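Local coordinates for xylan esterase 1 (Thermoanaerobacterium sp. 'JW/SL YS485', PDB 3FCY), which probably removes acetyl groups from xylan, and perhaps from cephalosporin C, as an alpha/beta-hydrolase carbohydrate esterase of family CE7, at residues Pro45-Glu48 with Asp49-Glu52; Leu234-Tyr237 with Lys238-Trp241; Asn248-Gln251 with Glu252-Asp255. All coordinates share one frame; numbering follows the deposited sequence.

All three contacts are local turns where a loop enters a helix: helix 50-62 in contact 1, helix 237-242 in contact 2 and helix 251-260 in contact 3. Contacts 2 and 3 touch, their centres 11 Å apart, and the Tyr250 hydroxyl lies 2.7 Å from Leu234 N, a probable hydrogen bond. Contact 1 stands apart, its centre 16 Å from that of contact 2. Contact 3 is nearest the predicted active site, with the side chain of Ala249 about 6 Å from that of Ser208, the presumed nucleophile. Val240 in contact 2 is about 9 Å, side chain to side chain, from Asp298, the predicted charge-relay acid.

Contact 1 of 3, residues Pro45-Glu48 with Asp49-Glu52; sequences PCPE and DFDE
Cys46 SG rests against the ring of Phe50, 4.2 Å from its centroid and 33° off the ring normal, a sulfur-aromatic contact that is oblique. The sulfur lies near the root of the ring and not its far end, with SG 3.7 Å from Phe50 CG. Pro47 comes to the same ring with its CD, which is 4.1 Å from Phe50 CD1, so the aromatic group is met by a sulfur and a pyrrolidine methylene.

The backbone beneath forms a type I beta turn from Pro47 to Phe50, closed by a 3.1 Å hydrogen bond from Phe50 N to Pro47 O. Phe50 CB also comes to 3.2 Å from Pro47 O, which packs the start of the side chain against the turn. Asp49 CG takes the crowded position between backbone N and carbonyl carbon (chi1 64°), and this turns the carboxylate back along the chain, where OD1 lies 3.5 Å from Pro47 CB. Although Asp49 precedes helix 50-62 as its N-cap, its carboxylate makes no capping bond. OD1 is instead hydrogen-bonded to the hydroxyl of Tyr276.

Further out, Phe50 meets the ring of Trp54 and touches Asn281 and Leu282 of helix 279-282, while Pro47 lies on Thr272 of helix 267-274. Asp51 OD2, in plane at the edge of the Phe50 ring, forms a salt bridge with Arg285.

One backbone bond and apolar packing therefore hold the turn together, whereas the carboxylates of Asp49 and Asp51 seek partners elsewhere; acids at this end of a helix would probably also gain from its dipole.

Contact 2 of 3, residues Leu234-Tyr237 with Lys238-Trp241; sequences LSDY and KRVW
The first turn of helix 237-242, which follows strand 226-230 of the central sheet of the alpha/beta-hydrolase fold, begins from the N-cap residue Asp236. Across this turn the Asp236 carboxylate lies against the aliphatic start of Arg239, OD2 being 3.1 Å from Arg239 CB and 3.6 Å from its CG. Asp236 CG is anti to the backbone N (chi1 -155°), which brings the end of the side chain close to Arg239, yet it makes no capping bond there. Nor do the two opposite charges pair directly: Asp236 OD2 is 5.4 Å from Arg239 NE, although the carboxylate and guanidinium planes are only 20° apart. Arg239 reaches outward instead, to Ser304 through NE and to Asp31 by a salt bridge from NH2.

Backbone bonds start the helix gently. Asp236 O is shared by two weak bonds, from Arg239 N at 3.0 Å and from Val240 N at 3.4 Å. The next is firmer: Trp241 N donates to Tyr237 O over 3.2 Å. Asn44 OD1 takes the N-H of Lys238, serving the helix end from outside, while Trp241 NE1 is hydrogen-bonded to Asp324 of the second subunit.

The buried Asp236 carboxylate is well supplied with donors, OD2 meeting the hydroxyl of Tyr40 and OD1 the backbone N atoms of Thr43 and Asn44. An alanine here would be likely to leave that hydroxyl and both amides without their acceptor and to uncover the CB of Arg239. Held by these three donors close to the helix start, the carboxylate probably stays ionised, and its hydrogen bonds join Thr43 and Asn44 to the helix start, while Arg239 finds its ion pair at Asp31.

Contact 3 of 3, residues Asn248-Gln251 with Glu252-Asp255; sequences NAYQ and EITD
Tyr250 and Ile253 lie side by side and point the same way, with Tyr250 CD1 3.9 Å from Ile253 CD1; this buried pair belongs to the tightly packed half of the turn that opens helix 251-260. Behind it, Ile253 N donates to Tyr250 O over 3.1 Å.

Glu252 is buried too, and a water on this enclosed side, facing Tyr117, joins the loop to the helix: it donates to Ala249 O at 2.7 Å and to Glu252 OE1 at 2.6 Å, and accepts from Glu252 N at 3.0 Å. Glu252 OE1 is hydrogen-bonded as well to the hydroxyl of Tyr117, the predicted substrate-binding residue, and OE2 to Ile165 N; the water and Ile165 N may thus help to set the carboxylate beside that tyrosine.

The outer half is polar and partly exposed. Gln251 runs out with CG anti to its own N (chi1 178°), then bends at the next bond, which brings its amide across the Asp255 side chain at about a right angle. NE2 donates to Asp255 OD1 at 2.9 Å, with the oxygen lying near the amide plane while the N-H comes from 44° above the carboxylate plane. This side-chain bond makes the same i to i+4 step as the backbone bond from Asp255 N to Gln251 O, also 2.9 Å, so one helical turn is tied twice.

On the inner side Tyr250 packs on Tyr237 and Val240 and Ile253 on Tyr237, setting the start of helix 251-260 against helix 237-242, while Thr254 touches Asp324 of the second subunit.

Contact 1 of 3, residues Pro45-Glu48 with Asp49-Glu52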
ATOM      1  N   PRO A  45     -17.691  -1.846 -29.130  1.00 34.15           N
ATOM      2  CA  PRO A  45     -18.581  -1.759 -30.291  1.00 35.63           C
ATOM      3  C   PRO A  45     -18.924  -0.321 -30.672  1.00 37.38           C
ATOM      4  O   PRO A  45     -18.665   0.618 -29.918  1.00 36.64           O
ATOM      5  CB  PRO A  45     -19.818  -2.535 -29.841  1.00 36.88           C
ATOM      6  CG  PRO A  45     -19.265  -3.519 -28.847  1.00 37.07           C
ATOM      7  CD  PRO A  45     -18.296  -2.667 -28.069  1.00 35.86           C
ATOM      8  N   CYS A  46     -19.502  -0.166 -31.859  1.00 38.05           N
ATOM      9  CA  CYS A  46     -19.920   1.134 -32.364  1.00 39.14           C
ATOM     10  C   CYS A  46     -21.371   0.981 -32.803  1.00 38.57           C
ATOM     11  O   CYS A  46     -21.677   0.170 -33.674  1.00 38.52           O
ATOM     12  CB  CYS A  46     -19.060   1.551 -33.557  1.00 39.59           C
ATOM     13  SG  CYS A  46     -19.452   3.196 -34.202  1.00 44.87           S
ATOM     14  N   PRO A  47     -22.287   1.752 -32.198  1.00 38.80           N
ATOM     15  CA  PRO A  47     -23.701   1.654 -32.572  1.00 38.48           C
ATOM     16  C   PRO A  47     -23.899   1.756 -34.084  1.00 38.72           C
ATOM     17  O   PRO A  47     -23.170   2.476 -34.766  1.00 37.08           O
ATOM     18  CB  PRO A  47     -24.336   2.825 -31.828  1.00 38.73           C
ATOM     19  CG  PRO A  47     -23.479   2.945 -30.603  1.00 38.69           C
ATOM     20  CD  PRO A  47     -22.087   2.787 -31.169  1.00 37.53           C
ATOM     21  N   GLU A  48     -24.885   1.029 -34.597  1.00 39.39           N
ATOM     22  CA  GLU A  48     -25.178   1.051 -36.024  1.00 41.28           C
ATOM     23  C   GLU A  48     -25.686   2.406 -36.483  1.00 39.57           C
ATOM     24  O   GLU A  48     -25.513   2.777 -37.641  1.00 40.58           O
ATOM     25  CB  GLU A  48     -26.205  -0.026 -36.370  1.00 44.22           C
ATOM     26  CG  GLU A  48     -25.569  -1.338 -36.776  1.00 49.43           C
ATOM     27  CD  GLU A  48     -24.646  -1.172 -37.967  1.00 52.97           C
ATOM     28  OE1 GLU A  48     -25.135  -0.784 -39.051  1.00 54.64           O
ATOM     29  OE2 GLU A  48     -23.430  -1.422 -37.819  1.00 56.07           O
ATOM     30  N   ASP A  49     -26.310   3.145 -35.573  1.00 37.88           N
ATOM     31  CA  ASP A  49     -26.840   4.465 -35.895  1.00 36.59           C
ATOM     32  C   ASP A  49     -25.927   5.560 -35.350  1.00 34.58           C
ATOM     33  O   ASP A  49     -26.369   6.684 -35.102  1.00 34.17           O
ATOM     34  CB  ASP A  49     -28.246   4.615 -35.303  1.00 38.24           C
ATOM     35  CG  ASP A  49     -28.249   4.561 -33.782  1.00 39.15           C
ATOM     36  OD1 ASP A  49     -27.435   3.800 -33.214  1.00 39.76           O
ATOM     37  OD2 ASP A  49     -29.069   5.266 -33.158  1.00 39.12           O
ATOM     38  N   PHE A  50     -24.650   5.224 -35.175  1.00 33.15           N
ATOM     39  CA  PHE A  50     -23.657   6.165 -34.655  1.00 31.71           C
ATOM     40  C   PHE A  50     -23.702   7.503 -35.390  1.00 32.08           C
ATOM     41  O   PHE A  50     -23.797   8.564 -34.769  1.00 30.24           O
ATOM     42  CB  PHE A  50     -22.246   5.572 -34.778  1.00 30.17           C
ATOM     43  CG  PHE A  50     -21.174   6.417 -34.138  1.00 30.41           C
ATOM     44  CD1 PHE A  50     -20.939   6.348 -32.767  1.00 30.50           C
ATOM     45  CD2 PHE A  50     -20.423   7.307 -34.899  1.00 30.41           C
ATOM     46  CE1 PHE A  50     -19.974   7.155 -32.163  1.00 29.39           C
ATOM     47  CE2 PHE A  50     -19.452   8.122 -34.303  1.00 29.71           C
ATOM     48  CZ  PHE A  50     -19.230   8.044 -32.933  1.00 29.70           C
ATOM     49  N   ASP A  51     -23.629   7.448 -36.717  1.00 33.13           N
ATOM     50  CA  ASP A  51     -23.646   8.657 -37.530  1.00 33.81           C
ATOM     51  C   ASP A  51     -24.935   9.446 -37.369  1.00 32.87           C
ATOM     52  O   ASP A  51     -24.902  10.665 -37.206  1.00 33.10           O
ATOM     53  CB  ASP A  51     -23.415   8.301 -39.003  1.00 36.76           C
ATOM     54  CG  ASP A  51     -21.977   7.898 -39.283  1.00 40.38           C
ATOM     55  OD1 ASP A  51     -21.723   7.264 -40.331  1.00 43.63           O
ATOM     56  OD2 ASP A  51     -21.095   8.224 -38.458  1.00 41.28           O
ATOM     57  N   GLU A  52     -26.073   8.759 -37.413  1.00 33.32           N
ATOM     58  CA  GLU A  52     -27.354   9.437 -37.260  1.00 34.61           C
ATOM     59  C   GLU A  52     -27.439  10.081 -35.880  1.00 33.12           C
ATOM     60  O   GLU A  52     -27.898  11.214 -35.735  1.00 32.80           O
ATOM     61  CB  GLU A  52     -28.514   8.451 -37.429  1.00 36.95           C
ATOM     62  CG  GLU A  52     -28.560   7.758 -38.780  1.00 43.55           C
ATOM     63  CD  GLU A  52     -27.883   6.400 -38.772  1.00 46.27           C
ATOM     64  OE1 GLU A  52     -26.654   6.333 -38.536  1.00 47.51           O
ATOM     65  OE2 GLU A  52     -28.590   5.393 -39.004  1.00 49.26           O
TER

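Contact 2 of 3, residues Leu234-Tyr237 with Lys238-Trp241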
ATOM      1  N   LEU A 234     -11.492   8.153 -22.311  1.00 23.36           N
ATOM      2  CA  LEU A 234     -12.769   8.024 -23.026  1.00 23.82           C
ATOM      3  C   LEU A 234     -12.660   7.283 -24.356  1.00 23.85           C
ATOM      4  O   LEU A 234     -13.356   7.610 -25.321  1.00 24.27           O
ATOM      5  CB  LEU A 234     -13.382   9.407 -23.281  1.00 21.10           C
ATOM      6  CG  LEU A 234     -13.607  10.318 -22.069  1.00 22.26           C
ATOM      7  CD1 LEU A 234     -14.136  11.661 -22.559  1.00 19.50           C
ATOM      8  CD2 LEU A 234     -14.586   9.672 -21.086  1.00 20.63           C
ATOM      9  N   SER A 235     -11.807   6.270 -24.402  1.00 23.59           N
ATOM     10  CA  SER A 235     -11.621   5.516 -25.628  1.00 24.53           C
ATOM     11  C   SER A 235     -11.587   4.006 -25.440  1.00 25.05           C
ATOM     12  O   SER A 235     -10.921   3.501 -24.537  1.00 25.45           O
ATOM     13  CB  SER A 235     -10.318   5.957 -26.304  1.00 25.54           C
ATOM     14  OG  SER A 235      -9.991   5.124 -27.406  1.00 25.57           O
ATOM     15  N   ASP A 236     -12.325   3.290 -26.286  1.00 23.77           N
ATOM     16  CA  ASP A 236     -12.302   1.831 -26.262  1.00 23.25           C
ATOM     17  C   ASP A 236     -12.637   1.252 -24.881  1.00 22.91           C
ATOM     18  O   ASP A 236     -11.891   0.439 -24.341  1.00 21.07           O
ATOM     19  CB  ASP A 236     -10.900   1.401 -26.703  1.00 24.19           C
ATOM     20  CG  ASP A 236     -10.858   0.014 -27.302  1.00 26.76           C
ATOM     21  OD1 ASP A 236     -11.920  -0.567 -27.602  1.00 26.72           O
ATOM     22  OD2 ASP A 236      -9.733  -0.486 -27.485  1.00 27.37           O
ATOM     23  N   TYR A 237     -13.772   1.666 -24.327  1.00 23.06           N
ATOM     24  CA  TYR A 237     -14.212   1.218 -23.003  1.00 24.04           C
ATOM     25  C   TYR A 237     -14.089  -0.285 -22.747  1.00 24.82           C
ATOM     26  O   TYR A 237     -13.474  -0.694 -21.767  1.00 24.55           O
ATOM     27  CB  TYR A 237     -15.655   1.673 -22.763  1.00 22.23           C
ATOM     28  CG  TYR A 237     -15.820   3.179 -22.829  1.00 22.17           C
ATOM     29  CD1 TYR A 237     -15.236   4.012 -21.869  1.00 21.66           C
ATOM     30  CD2 TYR A 237     -16.538   3.773 -23.865  1.00 22.16           C
ATOM     31  CE1 TYR A 237     -15.363   5.400 -21.947  1.00 20.27           C
ATOM     32  CE2 TYR A 237     -16.672   5.155 -23.951  1.00 21.10           C
ATOM     33  CZ  TYR A 237     -16.084   5.962 -22.993  1.00 20.61           C
ATOM     34  OH  TYR A 237     -16.219   7.323 -23.097  1.00 20.38           O
ATOM     35  N   LYS A 238     -14.667  -1.099 -23.626  1.00 25.38           N
ATOM     36  CA  LYS A 238     -14.624  -2.556 -23.480  1.00 26.65           C
ATOM     37  C   LYS A 238     -13.205  -3.098 -23.286  1.00 26.77           C
ATOM     38  O   LYS A 238     -12.985  -4.026 -22.498  1.00 27.02           O
ATOM     39  CB  LYS A 238     -15.269  -3.215 -24.705  1.00 28.24           C
ATOM     40  CG  LYS A 238     -15.286  -4.754 -24.704  1.00 30.26           C
ATOM     41  CD  LYS A 238     -16.317  -5.323 -23.740  1.00 33.35           C
ATOM     42  CE  LYS A 238     -16.661  -6.783 -24.065  1.00 31.44           C
ATOM     43  NZ  LYS A 238     -15.494  -7.715 -24.005  1.00 30.31           N
ATOM     44  N   ARG A 239     -12.245  -2.525 -24.006  1.00 25.44           N
ATOM     45  CA  ARG A 239     -10.855  -2.958 -23.898  1.00 24.15           C
ATOM     46  C   ARG A 239     -10.343  -2.761 -22.473  1.00 23.60           C
ATOM     47  O   ARG A 239      -9.697  -3.643 -21.908  1.00 22.41           O
ATOM     48  CB  ARG A 239      -9.975  -2.170 -24.874  1.00 24.16           C
ATOM     49  CG  ARG A 239      -8.489  -2.467 -24.761  1.00 24.03           C
ATOM     50  CD  ARG A 239      -8.169  -3.929 -25.043  1.00 22.75           C
ATOM     51  NE  ARG A 239      -6.728  -4.162 -25.017  1.00 25.00           N
ATOM     52  CZ  ARG A 239      -6.155  -5.360 -25.083  1.00 28.22           C
ATOM     53  NH1 ARG A 239      -6.902  -6.454 -25.184  1.00 30.36           N
ATOM     54  NH2 ARG A 239      -4.832  -5.468 -25.043  1.00 29.04           N
ATOM     55  N   VAL A 240     -10.629  -1.597 -21.901  1.00 24.93           N
ATOM     56  CA  VAL A 240     -10.207  -1.296 -20.535  1.00 25.76           C
ATOM     57  C   VAL A 240     -10.737  -2.371 -19.585  1.00 26.19           C
ATOM     58  O   VAL A 240     -10.014  -2.873 -18.724  1.00 25.36           O
ATOM     59  CB  VAL A 240     -10.752   0.077 -20.071  1.00 25.13           C
ATOM     60  CG1 VAL A 240     -10.329   0.348 -18.629  1.00 25.89           C
ATOM     61  CG2 VAL A 240     -10.249   1.179 -20.991  1.00 26.39           C
ATOM     62  N   TRP A 241     -12.009  -2.719 -19.751  1.00 26.83           N
ATOM     63  CA  TRP A 241     -12.640  -3.719 -18.907  1.00 27.96           C
ATOM     64  C   TRP A 241     -12.003  -5.094 -19.113  1.00 29.30           C
ATOM     65  O   TRP A 241     -11.781  -5.829 -18.146  1.00 28.30           O
ATOM     66  CB  TRP A 241     -14.146  -3.777 -19.194  1.00 28.96           C
ATOM     67  CG  TRP A 241     -14.860  -4.831 -18.403  1.00 29.15           C
ATOM     68  CD1 TRP A 241     -15.262  -4.757 -17.097  1.00 29.73           C
ATOM     69  CD2 TRP A 241     -15.180  -6.153 -18.846  1.00 28.82           C
ATOM     70  NE1 TRP A 241     -15.807  -5.956 -16.698  1.00 28.76           N
ATOM     71  CE2 TRP A 241     -15.769  -6.831 -17.753  1.00 30.11           C
ATOM     72  CE3 TRP A 241     -15.022  -6.833 -20.061  1.00 28.67           C
ATOM     73  CZ2 TRP A 241     -16.200  -8.159 -17.839  1.00 28.47           C
ATOM     74  CZ3 TRP A 241     -15.452  -8.162 -20.146  1.00 30.42           C
ATOM     75  CH2 TRP A 241     -16.034  -8.806 -19.039  1.00 29.44           C
TER

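Contact 3 of 3, residues Asn248-Gln251 with Glu252-Asp255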
ATOM      1  N   ASN A 248      -9.522   2.960 -11.207  1.00 31.29           N
ATOM      2  CA  ASN A 248      -8.932   4.291 -11.241  1.00 31.51           C
ATOM      3  C   ASN A 248      -9.919   5.210 -11.959  1.00 30.53           C
ATOM      4  O   ASN A 248     -11.072   5.324 -11.542  1.00 30.50           O
ATOM      5  CB  ASN A 248      -7.586   4.261 -11.977  1.00 33.70           C
ATOM      6  CG  ASN A 248      -6.572   3.344 -11.303  1.00 37.14           C
ATOM      7  OD1 ASN A 248      -6.286   3.490 -10.114  1.00 37.64           O
ATOM      8  ND2 ASN A 248      -6.025   2.399 -12.065  1.00 37.01           N
ATOM      9  N   ALA A 249      -9.485   5.843 -13.046  1.00 29.26           N
ATOM     10  CA  ALA A 249     -10.361   6.751 -13.789  1.00 28.57           C
ATOM     11  C   ALA A 249     -11.581   6.055 -14.396  1.00 26.94           C
ATOM     12  O   ALA A 249     -12.638   6.669 -14.550  1.00 27.61           O
ATOM     13  CB  ALA A 249      -9.566   7.462 -14.885  1.00 28.40           C
ATOM     14  N   TYR A 250     -11.436   4.777 -14.729  1.00 26.04           N
ATOM     15  CA  TYR A 250     -12.524   4.003 -15.324  1.00 25.85           C
ATOM     16  C   TYR A 250     -13.287   3.133 -14.319  1.00 26.04           C
ATOM     17  O   TYR A 250     -14.051   2.246 -14.710  1.00 24.21           O
ATOM     18  CB  TYR A 250     -11.973   3.110 -16.437  1.00 25.16           C
ATOM     19  CG  TYR A 250     -11.636   3.834 -17.728  1.00 25.99           C
ATOM     20  CD1 TYR A 250     -12.643   4.385 -18.526  1.00 24.46           C
ATOM     21  CD2 TYR A 250     -10.315   3.927 -18.175  1.00 25.43           C
ATOM     22  CE1 TYR A 250     -12.345   5.007 -19.743  1.00 23.95           C
ATOM     23  CE2 TYR A 250     -10.004   4.549 -19.395  1.00 25.01           C
ATOM     24  CZ  TYR A 250     -11.026   5.085 -20.171  1.00 25.44           C
ATOM     25  OH  TYR A 250     -10.732   5.691 -21.374  1.00 26.61           O
ATOM     26  N   GLN A 251     -13.085   3.388 -13.031  1.00 25.16           N
ATOM     27  CA  GLN A 251     -13.744   2.615 -11.975  1.00 25.80           C
ATOM     28  C   GLN A 251     -15.270   2.551 -12.095  1.00 25.32           C
ATOM     29  O   GLN A 251     -15.883   1.527 -11.786  1.00 25.04           O
ATOM     30  CB  GLN A 251     -13.378   3.195 -10.603  1.00 25.53           C
ATOM     31  CG  GLN A 251     -14.056   2.505  -9.418  1.00 27.78           C
ATOM     32  CD  GLN A 251     -13.640   1.056  -9.267  1.00 28.20           C
ATOM     33  OE1 GLN A 251     -12.452   0.742  -9.220  1.00 31.28           O
ATOM     34  NE2 GLN A 251     -14.616   0.163  -9.182  1.00 30.12           N
ATOM     35  N   GLU A 252     -15.878   3.645 -12.542  1.00 24.35           N
ATOM     36  CA  GLU A 252     -17.329   3.713 -12.663  1.00 24.20           C
ATOM     37  C   GLU A 252     -17.940   2.655 -13.579  1.00 24.34           C
ATOM     38  O   GLU A 252     -19.090   2.264 -13.391  1.00 25.20           O
ATOM     39  CB  GLU A 252     -17.745   5.112 -13.115  1.00 23.76           C
ATOM     40  CG  GLU A 252     -17.311   5.490 -14.522  1.00 22.53           C
ATOM     41  CD  GLU A 252     -17.370   6.985 -14.742  1.00 22.46           C
ATOM     42  OE1 GLU A 252     -16.429   7.685 -14.313  1.00 22.04           O
ATOM     43  OE2 GLU A 252     -18.363   7.463 -15.328  1.00 24.71           O
ATOM     44  N   ILE A 253     -17.182   2.185 -14.562  1.00 24.29           N
ATOM     45  CA  ILE A 253     -17.700   1.152 -15.454  1.00 25.97           C
ATOM     46  C   ILE A 253     -17.886  -0.129 -14.643  1.00 24.63           C
ATOM     47  O   ILE A 253     -18.864  -0.855 -14.824  1.00 23.28           O
ATOM     48  CB  ILE A 253     -16.742   0.884 -16.623  1.00 27.35           C
ATOM     49  CG1 ILE A 253     -16.726   2.096 -17.557  1.00 28.96           C
ATOM     50  CG2 ILE A 253     -17.167  -0.375 -17.366  1.00 27.17           C
ATOM     51  CD1 ILE A 253     -15.689   2.011 -18.646  1.00 30.78           C
ATOM     52  N   THR A 254     -16.937  -0.396 -13.751  1.00 25.76           N
ATOM     53  CA  THR A 254     -17.012  -1.567 -12.882  1.00 25.83           C
ATOM     54  C   THR A 254     -18.159  -1.360 -11.888  1.00 24.94           C
ATOM     55  O   THR A 254     -18.955  -2.272 -11.653  1.00 24.85           O
ATOM     56  CB  THR A 254     -15.687  -1.782 -12.110  1.00 27.67           C
ATOM     57  OG1 THR A 254     -14.697  -2.303 -13.004  1.00 28.39           O
ATOM     58  CG2 THR A 254     -15.881  -2.761 -10.943  1.00 27.62           C
ATOM     59  N   ASP A 255     -18.252  -0.157 -11.319  1.00 23.55           N
ATOM     60  CA  ASP A 255     -19.318   0.144 -10.363  1.00 24.33           C
ATOM     61  C   ASP A 255     -20.677  -0.082 -11.011  1.00 25.76           C
ATOM     62  O   ASP A 255     -21.588  -0.645 -10.397  1.00 24.66           O
ATOM     63  CB  ASP A 255     -19.253   1.601  -9.886  1.00 26.92           C
ATOM     64  CG  ASP A 255     -18.020   1.900  -9.044  1.00 30.15           C
ATOM     65  OD1 ASP A 255     -17.335   0.953  -8.607  1.00 31.28           O
ATOM     66  OD2 ASP A 255     -17.749   3.096  -8.813  1.00 33.36           O
TER
HETATM   67  O   HOH W   1     -14.677   6.403 -12.834  1.00 24.76           O